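PDB 4ZOH: putative oxidoreductase molybdopterin-binding subunit from Sulfolobus tokodaii, which probably serves as the molybdenum-cofactor subunit of an oxidoreductase of the xanthine dehydrogenase and aldehyde oxidase family, binding a pterin cytosine dinucleotide. Local coordinates for residues D59-P62 with P67-T70; G63-I68 with K120-L125; L574-G579 with F584-V589; G609-G614 with I676-T681. All blocks are in the same frame, centred on the assembly; numbering follows the deposited sequence.

Contact 1: residues D59-P62 with P67-T70; sequences DINP and PIAT
The side-chain oxygen of Asn-61, OD1, lies over the face of the Pro-67 ring, toward its N-CD side, and the carboxamide reaches on to the backbone of Ile-68, gripping it with both polar atoms. OD1 of Asn-61 accepts the N-H of Ile-68 at 2.9 Å in a nearly straight bond (165°), although the donor is tilted from the plane of the amide. ND2 of Asn-61 gives a hydrogen to the carbonyl O of Ile-68 at 2.8 Å; this acceptor lies close to the amide plane, and the bond uses a lone pair of the carbonyl. The amide thus pairs with N and O of one residue, much as a neighbouring strand would, and the two bonds fix its rotation. CG of Asn-61 sits between its own backbone N and carbonyl carbon (chi1 44°), which turns the group across the loop.

The same OD1 rests 3.3 Å from CD of Pro-67, the proline that follows a cis peptide bond, while CG2 of Thr-70 packs against ND2 of Asn-61 at 3.8 Å. Next to this, the methyl CG2 of Ile-60 touches CG1 of Ile-68 at 4.1 Å. OG1 of Thr-70 is bonded to the carbonyl O of Lys-64. The loop joins strands 54-56 and 72-73 in the hammerhead region: Ile-60 and Pro-67 lean on helices 188-199 and 223-235, while Ile-68 and Ala-69 pack on strand 79-85.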
loop_
_atom_site.group_PDB
_atom_site.type_symbol
_atom_site.label_atom_id
_atom_site.label_comp_id
_atom_site.label_asym_id
_atom_site.label_seq_id
_atom_site.Cartn_x
_atom_site.Cartn_y
_atom_site.Cartn_z
ATOM N N ASP A 59 17.009 -23.617 2.780
ATOM C CA ASP A 59 16.994 -22.217 2.380
ATOM C C ASP A 59 16.768 -21.260 3.528
ATOM O O ASP A 59 17.037 -20.077 3.390
ATOM C CB ASP A 59 15.933 -21.985 1.314
ATOM C CG ASP A 59 16.204 -22.764 0.056
ATOM O OD1 ASP A 59 17.333 -22.713 -0.440
ATOM O OD2 ASP A 59 15.295 -23.402 -0.488
ATOM N N ILE A 60 16.268 -21.767 4.653
ATOM C CA ILE A 60 15.904 -20.939 5.778
ATOM C C ILE A 60 16.829 -21.051 6.996
ATOM O O ILE A 60 17.243 -20.046 7.604
ATOM C CB ILE A 60 14.425 -21.214 6.191
ATOM C CG1 ILE A 60 13.474 -21.172 4.950
ATOM C CG2 ILE A 60 13.970 -20.203 7.248
ATOM C CD1 ILE A 60 13.413 -19.823 4.238
ATOM N N ASN A 61 17.100 -22.273 7.429
ATOM C CA ASN A 61 17.867 -22.454 8.639
ATOM C C ASN A 61 18.774 -23.741 8.433
ATOM O O ASN A 61 18.611 -24.742 9.154
ATOM C CB ASN A 61 16.921 -22.488 9.882
ATOM C CG ASN A 61 15.688 -23.349 9.652
ATOM O OD1 ASN A 61 14.549 -22.829 9.526
ATOM N ND2 ASN A 61 15.886 -24.675 9.575
ATOM N N PRO A 62 19.684 -23.722 7.400
ATOM C CA PRO A 62 20.564 -24.878 7.123
ATOM C C PRO A 62 21.235 -25.364 8.431
ATOM O O PRO A 62 21.643 -24.546 9.282
ATOM C CB PRO A 62 21.593 -24.297 6.143
ATOM C CG PRO A 62 21.646 -22.809 6.481
ATOM C CD PRO A 62 20.160 -22.526 6.659
ATOM N N PRO A 67 13.509 -22.743 12.583
ATOM C CA PRO A 67 12.010 -22.795 12.516
ATOM C C PRO A 67 11.416 -23.783 11.534
ATOM O O PRO A 67 10.297 -24.323 11.781
ATOM C CB PRO A 67 11.619 -21.369 12.068
ATOM C CG PRO A 67 12.900 -20.706 11.607
ATOM C CD PRO A 67 14.010 -21.374 12.441
ATOM N N ILE A 68 12.103 -24.013 10.411
ATOM C CA ILE A 68 11.577 -24.948 9.383
ATOM C C ILE A 68 12.343 -26.302 9.494
ATOM O O ILE A 68 13.554 -26.281 9.700
ATOM C CB ILE A 68 11.682 -24.381 7.972
ATOM C CG1 ILE A 68 11.046 -22.962 7.873
ATOM C CG2 ILE A 68 11.033 -25.353 6.930
ATOM C CD1 ILE A 68 9.473 -22.886 8.089
ATOM N N ALA A 69 11.657 -27.454 9.393
ATOM C CA ALA A 69 12.353 -28.719 9.507
ATOM C C ALA A 69 13.106 -28.902 8.212
ATOM O O ALA A 69 12.550 -28.595 7.113
ATOM C CB ALA A 69 11.412 -29.857 9.717
ATOM N N THR A 70 14.359 -29.378 8.353
ATOM C CA THR A 70 15.280 -29.721 7.198
ATOM C C THR A 70 15.518 -31.216 7.017
ATOM O O THR A 70 15.226 -31.736 5.958
ATOM C CB THR A 70 16.637 -29.042 7.337
ATOM O OG1 THR A 70 17.149 -29.347 8.626
ATOM C CG2 THR A 70 16.514 -27.548 7.239
#

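Contact 2: residues G63-I68 with K120-L125; sequences GKDFPI and KVHSGL
His-122 and Asp-65 carry this contact between them, meeting through one short hydrogen bond from imidazole to carboxylate. NE2 of His-122 donates to OD2 of Asp-65 at 2.7 Å, with a moderately bent N-H...O angle of 148°. The oxygen lies near the plane of the imidazole, at the ring edge, yet the donor approaches from above the carboxylate plane, the two flat groups being turned 64° against each other. CE1 of His-122 follows at 3.3 Å from the same OD2 of Asp-65. The ring reaches across because CG of His-122 stands anti to its backbone N (chi1 -169°).

On its other side the imidazole is tied to its own loop. ND1 of His-122 accepts the N-H of Gly-124 at 3.0 Å, the donor being tilted from the ring plane, and a type I beta turn from His-122 to Leu-125 is closed by Leu-125 N and His-122 O, 3.1 Å apart. Both ring nitrogens are therefore engaged, one as donor and one as acceptor. The remaining carboxylate oxygen, Asp-65 OD1, receives the backbone N-H groups of Thr-70, Lys-71 and Glu-72, while the side chain of Glu-72 accepts, through OE2, the N-H of Ser-123. The contact ties the hammerhead loop to the chain leading into strand 129-138. With ND1 accepting and NE2 donating, the imidazole appears as the NE2-H tautomer, and the adjoining carboxylate would be expected to polarise it.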
loop_
_atom_site.group_PDB
_atom_site.type_symbol
_atom_site.label_atom_id
_atom_site.label_comp_id
_atom_site.label_asym_id
_atom_site.label_seq_id
_atom_site.Cartn_x
_atom_site.Cartn_y
_atom_site.Cartn_z
ATOM N N GLY A 63 21.219 -26.671 8.656
ATOM C CA GLY A 63 21.890 -27.187 9.839
ATOM C C GLY A 63 20.991 -27.222 11.045
ATOM O O GLY A 63 21.425 -27.656 12.099
ATOM N N LYS A 64 19.732 -26.769 10.906
ATOM C CA LYS A 64 18.762 -26.823 12.011
ATOM C C LYS A 64 17.409 -27.347 11.560
ATOM O O LYS A 64 17.105 -27.429 10.363
ATOM C CB LYS A 64 18.674 -25.478 12.699
ATOM C CG LYS A 64 20.029 -25.067 13.234
ATOM C CD LYS A 64 20.104 -23.595 13.493
ATOM C CE LYS A 64 20.242 -23.352 14.983
ATOM N NZ LYS A 64 20.612 -21.922 15.207
ATOM N N ASP A 65 16.624 -27.799 12.504
ATOM C CA ASP A 65 15.312 -28.317 12.148
ATOM C C ASP A 65 14.198 -27.309 12.590
ATOM O O ASP A 65 13.033 -27.662 12.576
ATOM C CB ASP A 65 15.071 -29.684 12.820
ATOM C CG ASP A 65 15.685 -30.892 12.047
ATOM O OD1 ASP A 65 15.455 -31.034 10.823
ATOM O OD2 ASP A 65 16.334 -31.740 12.743
ATOM N N PHE A 66 14.571 -26.104 13.022
ATOM C CA PHE A 66 13.639 -25.031 13.516
ATOM C C PHE A 66 14.293 -23.737 13.071
ATOM O O PHE A 66 15.531 -23.643 13.178
ATOM C CB PHE A 66 13.473 -25.078 15.052
ATOM C CG PHE A 66 12.797 -26.362 15.536
ATOM C CD1 PHE A 66 11.365 -26.478 15.578
ATOM C CD2 PHE A 66 13.583 -27.505 15.903
ATOM C CE1 PHE A 66 10.764 -27.686 15.960
ATOM C CE2 PHE A 66 12.972 -28.721 16.288
ATOM C CZ PHE A 66 11.563 -28.819 16.311
ATOM N N PRO A 67 13.509 -22.743 12.583
ATOM C CA PRO A 67 12.010 -22.795 12.516
ATOM C C PRO A 67 11.416 -23.783 11.534
ATOM O O PRO A 67 10.297 -24.323 11.781
ATOM C CB PRO A 67 11.619 -21.369 12.068
ATOM C CG PRO A 67 12.900 -20.706 11.607
ATOM C CD PRO A 67 14.010 -21.374 12.441
ATOM N N ILE A 68 12.103 -24.013 10.411
ATOM C CA ILE A 68 11.577 -24.948 9.383
ATOM C C ILE A 68 12.343 -26.302 9.494
ATOM O O ILE A 68 13.554 -26.281 9.700
ATOM C CB ILE A 68 11.682 -24.381 7.972
ATOM C CG1 ILE A 68 11.046 -22.962 7.873
ATOM C CG2 ILE A 68 11.033 -25.353 6.930
ATOM C CD1 ILE A 68 9.473 -22.886 8.089
ATOM N N LYS A 120 12.341 -40.458 21.926
ATOM C CA LYS A 120 12.681 -39.029 21.918
ATOM C C LYS A 120 11.811 -38.291 20.909
ATOM O O LYS A 120 11.532 -38.800 19.810
ATOM C CB LYS A 120 14.134 -38.775 21.551
ATOM C CG LYS A 120 15.141 -39.468 22.420
ATOM C CD LYS A 120 15.474 -38.660 23.646
ATOM C CE LYS A 120 16.366 -39.499 24.542
ATOM N NZ LYS A 120 16.361 -38.854 25.879
ATOM N N VAL A 121 11.318 -37.113 21.274
ATOM C CA VAL A 121 10.445 -36.352 20.325
ATOM C C VAL A 121 11.255 -35.883 19.089
ATOM O O VAL A 121 10.792 -35.917 17.935
ATOM C CB VAL A 121 9.737 -35.166 21.019
ATOM C CG1 VAL A 121 8.984 -34.322 19.973
ATOM C CG2 VAL A 121 8.743 -35.735 22.038
ATOM N N HIS A 122 12.453 -35.442 19.349
ATOM C CA HIS A 122 13.435 -35.240 18.291
ATOM C C HIS A 122 14.713 -36.081 18.591
ATOM O O HIS A 122 15.182 -36.060 19.737
ATOM C CB HIS A 122 13.860 -33.759 18.205
ATOM C CG HIS A 122 14.673 -33.427 16.974
ATOM N ND1 HIS A 122 16.052 -33.388 16.978
ATOM C CD2 HIS A 122 14.293 -33.105 15.706
ATOM C CE1 HIS A 122 16.483 -33.069 15.769
ATOM N NE2 HIS A 122 15.442 -32.877 14.979
ATOM N N SER A 123 15.295 -36.694 17.540
ATOM C CA SER A 123 16.683 -37.343 17.569
ATOM C C SER A 123 17.680 -36.698 18.454
ATOM O O SER A 123 18.291 -37.364 19.250
ATOM C CB SER A 123 17.344 -37.425 16.186
ATOM O OG SER A 123 16.625 -38.372 15.487
ATOM N N GLY A 124 17.879 -35.412 18.309
ATOM C CA GLY A 124 18.915 -34.787 19.097
ATOM C C GLY A 124 18.624 -34.263 20.487
ATOM O O GLY A 124 19.459 -33.527 20.988
ATOM N N LEU A 125 17.486 -34.597 21.134
ATOM C CA LEU A 125 17.280 -34.212 22.582
ATOM C C LEU A 125 17.961 -35.152 23.571
ATOM O O LEU A 125 17.799 -36.360 23.462
ATOM C CB LEU A 125 15.776 -34.181 22.962
ATOM C CG LEU A 125 14.811 -33.178 22.326
ATOM C CD1 LEU A 125 13.378 -33.704 22.450
ATOM C CD2 LEU A 125 14.999 -31.816 22.991
#

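Contact 3: residues L574-G579 with F584-V589; sequences LVKVDG and FVKKYV
Leu-574 faces two residues of the partner strand at once, Lys-586 and Lys-587, and the antiparallel pairing slips by one residue there in a classic beta bulge. The carbonyl O of Leu-574 takes the N-H of Lys-586 at 2.9 Å, while its own N-H goes to the O of Lys-587, also at 2.9 Å. Beyond the bulge Lys-576 and Phe-584 form a hydrogen-bonded pair, with Phe-584 N and Lys-576 O 2.8 Å apart. Between this pair and the bulge, Val-575 and Val-585 form a non-hydrogen-bonded pair, CG1 of Val-575 lying 4.2 Å from CG2 of Val-585.

CB of Lys-586 packs on CD2 of Leu-574 at 4.0 Å, and the bend at chi2 (-42°) turns the chain back toward Lys-576, where the position of NZ, crowded against CB and CG, is doubtful. Lys-576 turns its own NZ away, to a salt bridge with Asp-403.

At the turn end of the hairpin OD1 of Asp-578 meets the edge of the Phe-584 ring, 3.3 Å from CE2. That OD1 also forms a salt bridge with a basic side chain of another protein chain, and OD2 of Asp-578 bonds to Thr-580 in the turn. Val-575 and Val-585 face helix 673-688, and Val-585 also helix 600-619. The arrangement is a bulged beta hairpin, made by the two central strands of a four-stranded mixed sheet.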
loop_
_atom_site.group_PDB
_atom_site.type_symbol
_atom_site.label_atom_id
_atom_site.label_comp_id
_atom_site.label_asym_id
_atom_site.label_seq_id
_atom_site.Cartn_x
_atom_site.Cartn_y
_atom_site.Cartn_z
ATOM N N LEU A 574 -25.594 -20.521 37.054
ATOM C CA LEU A 574 -26.758 -21.354 37.308
ATOM C C LEU A 574 -26.952 -22.073 36.037
ATOM O O LEU A 574 -27.077 -21.432 34.976
ATOM C CB LEU A 574 -28.044 -20.486 37.612
ATOM C CG LEU A 574 -29.386 -21.254 37.898
ATOM C CD1 LEU A 574 -29.378 -21.799 39.307
ATOM C CD2 LEU A 574 -30.621 -20.330 37.775
ATOM N N VAL A 575 -27.037 -23.380 36.097
ATOM C CA VAL A 575 -27.129 -24.137 34.832
ATOM C C VAL A 575 -28.223 -25.144 34.952
ATOM O O VAL A 575 -28.623 -25.442 36.068
ATOM C CB VAL A 575 -25.806 -24.935 34.527
ATOM C CG1 VAL A 575 -24.561 -24.031 34.491
ATOM C CG2 VAL A 575 -25.569 -26.107 35.496
ATOM N N LYS A 576 -28.575 -25.766 33.831
ATOM C CA LYS A 576 -29.495 -26.885 33.748
ATOM C C LYS A 576 -28.926 -27.886 32.763
ATOM O O LYS A 576 -28.239 -27.495 31.829
ATOM C CB LYS A 576 -30.859 -26.415 33.212
ATOM C CG LYS A 576 -31.736 -25.722 34.258
ATOM C CD LYS A 576 -33.200 -25.882 33.864
ATOM C CE LYS A 576 -33.723 -27.291 34.178
ATOM N NZ LYS A 576 -34.086 -27.495 35.630
ATOM N N VAL A 577 -29.191 -29.166 32.963
ATOM C CA VAL A 577 -28.751 -30.195 32.030
ATOM C C VAL A 577 -30.027 -30.866 31.626
ATOM O O VAL A 577 -30.872 -31.028 32.471
ATOM C CB VAL A 577 -27.801 -31.221 32.721
ATOM C CG1 VAL A 577 -27.337 -32.291 31.770
ATOM C CG2 VAL A 577 -26.584 -30.501 33.271
ATOM N N ASP A 578 -30.192 -31.243 30.363
ATOM C CA ASP A 578 -31.452 -31.825 29.915
ATOM C C ASP A 578 -31.251 -33.281 29.710
ATOM O O ASP A 578 -30.181 -33.811 30.026
ATOM C CB ASP A 578 -32.092 -31.097 28.703
ATOM C CG ASP A 578 -31.381 -31.334 27.396
ATOM O OD1 ASP A 578 -31.632 -30.544 26.476
ATOM O OD2 ASP A 578 -30.564 -32.274 27.237
ATOM N N GLY A 579 -32.273 -33.961 29.193
ATOM C CA GLY A 579 -32.175 -35.411 28.989
ATOM C C GLY A 579 -31.261 -35.872 27.882
ATOM O O GLY A 579 -31.132 -37.076 27.676
ATOM N N PHE A 584 -27.229 -25.932 29.707
ATOM C CA PHE A 584 -27.706 -24.581 29.375
ATOM C C PHE A 584 -27.309 -23.733 30.517
ATOM O O PHE A 584 -27.628 -24.096 31.643
ATOM C CB PHE A 584 -29.259 -24.558 29.254
ATOM C CG PHE A 584 -29.754 -25.444 28.165
ATOM C CD1 PHE A 584 -29.892 -24.944 26.856
ATOM C CD2 PHE A 584 -29.949 -26.811 28.399
ATOM C CE1 PHE A 584 -30.289 -25.784 25.816
ATOM C CE2 PHE A 584 -30.337 -27.655 27.373
ATOM C CZ PHE A 584 -30.528 -27.139 26.075
ATOM N N VAL A 585 -26.652 -22.599 30.258
ATOM C CA VAL A 585 -26.302 -21.670 31.327
ATOM C C VAL A 585 -27.354 -20.560 31.386
ATOM O O VAL A 585 -27.392 -19.715 30.499
ATOM C CB VAL A 585 -24.908 -21.057 31.101
ATOM C CG1 VAL A 585 -24.513 -20.103 32.241
ATOM C CG2 VAL A 585 -23.881 -22.173 30.832
ATOM N N LYS A 586 -28.108 -20.494 32.481
ATOM C CA LYS A 586 -29.201 -19.505 32.671
ATOM C C LYS A 586 -28.754 -18.165 33.052
ATOM O O LYS A 586 -29.285 -17.124 32.558
ATOM C CB LYS A 586 -30.117 -19.984 33.792
ATOM C CG LYS A 586 -30.873 -21.247 33.424
ATOM C CD LYS A 586 -31.406 -21.212 31.987
ATOM C CE LYS A 586 -31.812 -22.584 31.543
ATOM N NZ LYS A 586 -30.909 -23.514 32.279
ATOM N N LYS A 587 -27.813 -18.147 33.997
ATOM C CA LYS A 587 -27.271 -16.915 34.509
ATOM C C LYS A 587 -25.844 -17.084 34.888
ATOM O O LYS A 587 -25.437 -18.153 35.328
ATOM C CB LYS A 587 -27.992 -16.461 35.778
ATOM C CG LYS A 587 -29.383 -15.850 35.565
ATOM C CD LYS A 587 -29.878 -15.011 36.746
ATOM C CE LYS A 587 -31.407 -15.007 36.956
ATOM N NZ LYS A 587 -32.225 -15.808 35.987
ATOM N N TYR A 588 -25.113 -15.989 34.776
ATOM C CA TYR A 588 -23.747 -15.960 35.166
ATOM C C TYR A 588 -23.579 -14.621 35.814
ATOM O O TYR A 588 -23.945 -13.614 35.230
ATOM C CB TYR A 588 -22.844 -16.117 33.900
ATOM C CG TYR A 588 -21.362 -16.370 34.229
ATOM C CD1 TYR A 588 -20.765 -17.672 34.117
ATOM C CD2 TYR A 588 -20.579 -15.309 34.665
ATOM C CE1 TYR A 588 -19.389 -17.855 34.438
ATOM C CE2 TYR A 588 -19.247 -15.495 34.993
ATOM C CZ TYR A 588 -18.657 -16.748 34.858
ATOM O OH TYR A 588 -17.335 -16.759 35.242
ATOM N N VAL A 589 -22.977 -14.611 37.005
ATOM C CA VAL A 589 -22.612 -13.370 37.652
ATOM C C VAL A 589 -21.089 -13.295 37.879
ATOM O O VAL A 589 -20.531 -14.235 38.376
ATOM C CB VAL A 589 -23.371 -13.244 39.021
ATOM C CG1 VAL A 589 -22.925 -12.012 39.810
ATOM C CG2 VAL A 589 -24.909 -13.258 38.791
#

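Contact 4: residues G609-G614 with I676-T681; sequences GGIVQG and IAATPT
Two helices of the molybdopterin-binding part of the fold, 600-619 and 673-688, pack here at a glycine, their local axes only 7.1 Å apart and inclined at 37°. Ala-678 and Gly-614 make this closeness possible. The methyl CB of Ala-678 is set against the backbone of the first helix, 3.2 Å from the carbonyl O of Ile-611 and 4.0 Å from CA of Gly-614. Beside it lies CG2 of Ile-611, 4.0 Å from CB of Ala-678; being anti to the backbone N, this branch lies along the flank of its helix.

Small residues thus let the backbones nearly touch, the CA atoms of Gly-614 and Thr-679 coming within 4.5 Å. A hydrogen bond crosses the gap as well: OG1 of Thr-679 donates to the carbonyl O of Gly-614 at 2.8 Å, approaching well off the C=O direction (106°) and tilted from its plane. A CA-H...O contact from Thr-679 reaches the same oxygen.

In the second helix, kinked at Pro-680, OG1 of Thr-681 donates to the carbonyl O of Ala-677 at 2.8 Å. His-571 and Tyr-588 of the neighbouring sheet cover Ile-611 and Thr-681, and the side chain of Ile-611 lies about 11 Å from the bound pterin cytosine dinucleotide.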
loop_
_atom_site.group_PDB
_atom_site.type_symbol
_atom_site.label_atom_id
_atom_site.label_comp_id
_atom_site.label_asym_id
_atom_site.label_seq_id
_atom_site.Cartn_x
_atom_site.Cartn_y
_atom_site.Cartn_z
ATOM N N GLY A 609 -16.149 -11.380 27.043
ATOM C CA GLY A 609 -15.401 -12.205 26.064
ATOM C C GLY A 609 -14.630 -13.379 26.715
ATOM O O GLY A 609 -14.699 -14.516 26.237
ATOM N N GLY A 610 -13.918 -13.090 27.812
ATOM C CA GLY A 610 -13.191 -14.145 28.551
ATOM C C GLY A 610 -14.060 -15.198 29.159
ATOM O O GLY A 610 -13.809 -16.413 29.009
ATOM N N ILE A 611 -15.137 -14.741 29.806
ATOM C CA ILE A 611 -16.142 -15.647 30.357
ATOM C C ILE A 611 -16.645 -16.660 29.360
ATOM O O ILE A 611 -16.773 -17.868 29.693
ATOM C CB ILE A 611 -17.341 -14.873 31.027
ATOM C CG1 ILE A 611 -16.904 -14.264 32.377
ATOM C CG2 ILE A 611 -18.499 -15.797 31.361
ATOM C CD1 ILE A 611 -17.784 -13.053 32.832
ATOM N N VAL A 612 -16.945 -16.210 28.140
ATOM C CA VAL A 612 -17.483 -17.141 27.156
ATOM C C VAL A 612 -16.416 -18.119 26.659
ATOM O O VAL A 612 -16.716 -19.276 26.384
ATOM C CB VAL A 612 -18.158 -16.377 25.954
ATOM C CG1 VAL A 612 -18.439 -17.297 24.774
ATOM C CG2 VAL A 612 -19.500 -15.707 26.401
ATOM N N GLN A 613 -15.170 -17.645 26.502
ATOM C CA GLN A 613 -14.047 -18.617 26.235
ATOM C C GLN A 613 -13.893 -19.674 27.370
ATOM O O GLN A 613 -13.881 -20.868 27.116
ATOM C CB GLN A 613 -12.735 -17.852 25.933
ATOM C CG GLN A 613 -12.750 -17.427 24.470
ATOM C CD GLN A 613 -11.630 -16.455 24.207
ATOM O OE1 GLN A 613 -11.278 -15.655 25.073
ATOM N NE2 GLN A 613 -11.028 -16.542 23.018
ATOM N N GLY A 614 -13.890 -19.201 28.618
ATOM C CA GLY A 614 -13.761 -20.120 29.792
ATOM C C GLY A 614 -14.917 -21.119 29.834
ATOM O O GLY A 614 -14.691 -22.305 30.071
ATOM N N ILE A 676 -10.127 -17.064 33.177
ATOM C CA ILE A 676 -9.612 -17.791 34.344
ATOM C C ILE A 676 -10.821 -18.301 35.209
ATOM O O ILE A 676 -10.938 -19.488 35.464
ATOM C CB ILE A 676 -8.709 -16.909 35.179
ATOM C CG1 ILE A 676 -7.427 -16.545 34.406
ATOM C CG2 ILE A 676 -8.450 -17.494 36.617
ATOM C CD1 ILE A 676 -6.662 -15.424 35.079
ATOM N N ALA A 677 -11.727 -17.384 35.594
ATOM C CA ALA A 677 -12.882 -17.717 36.454
ATOM C C ALA A 677 -13.926 -18.614 35.877
ATOM O O ALA A 677 -14.445 -19.429 36.600
ATOM C CB ALA A 677 -13.518 -16.457 37.059
ATOM N N ALA A 678 -14.242 -18.517 34.583
ATOM C CA ALA A 678 -15.480 -19.147 34.076
ATOM C C ALA A 678 -15.440 -20.649 34.016
ATOM O O ALA A 678 -16.479 -21.330 34.268
ATOM C CB ALA A 678 -15.941 -18.543 32.717
ATOM N N THR A 679 -14.251 -21.193 33.674
ATOM C CA THR A 679 -14.129 -22.637 33.526
ATOM C C THR A 679 -14.488 -23.393 34.799
ATOM O O THR A 679 -15.397 -24.224 34.789
ATOM C CB THR A 679 -12.708 -23.033 33.012
ATOM O OG1 THR A 679 -12.496 -22.337 31.790
ATOM C CG2 THR A 679 -12.626 -24.500 32.656
ATOM N N PRO A 680 -13.779 -23.166 35.890
ATOM C CA PRO A 680 -14.224 -23.945 37.067
ATOM C C PRO A 680 -15.644 -23.477 37.603
ATOM O O PRO A 680 -16.337 -24.275 38.235
ATOM C CB PRO A 680 -13.221 -23.518 38.150
ATOM C CG PRO A 680 -12.771 -22.163 37.769
ATOM C CD PRO A 680 -12.662 -22.238 36.226
ATOM N N THR A 681 -16.004 -22.195 37.420
ATOM C CA THR A 681 -17.394 -21.765 37.786
ATOM C C THR A 681 -18.409 -22.677 37.155
ATOM O O THR A 681 -19.268 -23.268 37.850
ATOM C CB THR A 681 -17.706 -20.317 37.401
ATOM O OG1 THR A 681 -16.789 -19.488 38.104
ATOM C CG2 THR A 681 -19.165 -19.894 37.936
#

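Along the chain contacts 1 and 2 come first and share Pro-67 and Ile-68; their centres lie 10 Å apart, and Thr-70 links them through hydrogen bonds to the carbonyl of Lys-64 and the carboxylate of Asp-65. One folds the hammerhead loop on itself, the other fastens it to the chain before strand 129-138. Contacts 3 and 4 follow later, their centres 14 Å apart and bridged by Tyr-588, which reaches from the hairpin onto Ile-611 and Ala-678; strand 583-593 leads into helix 600-619. The centres of contacts 1 and 3 are about 50 Å apart, on opposite sides of the chain's centre. The four thus form two regions, contact 4 lying closest to that centre (about 13 Å).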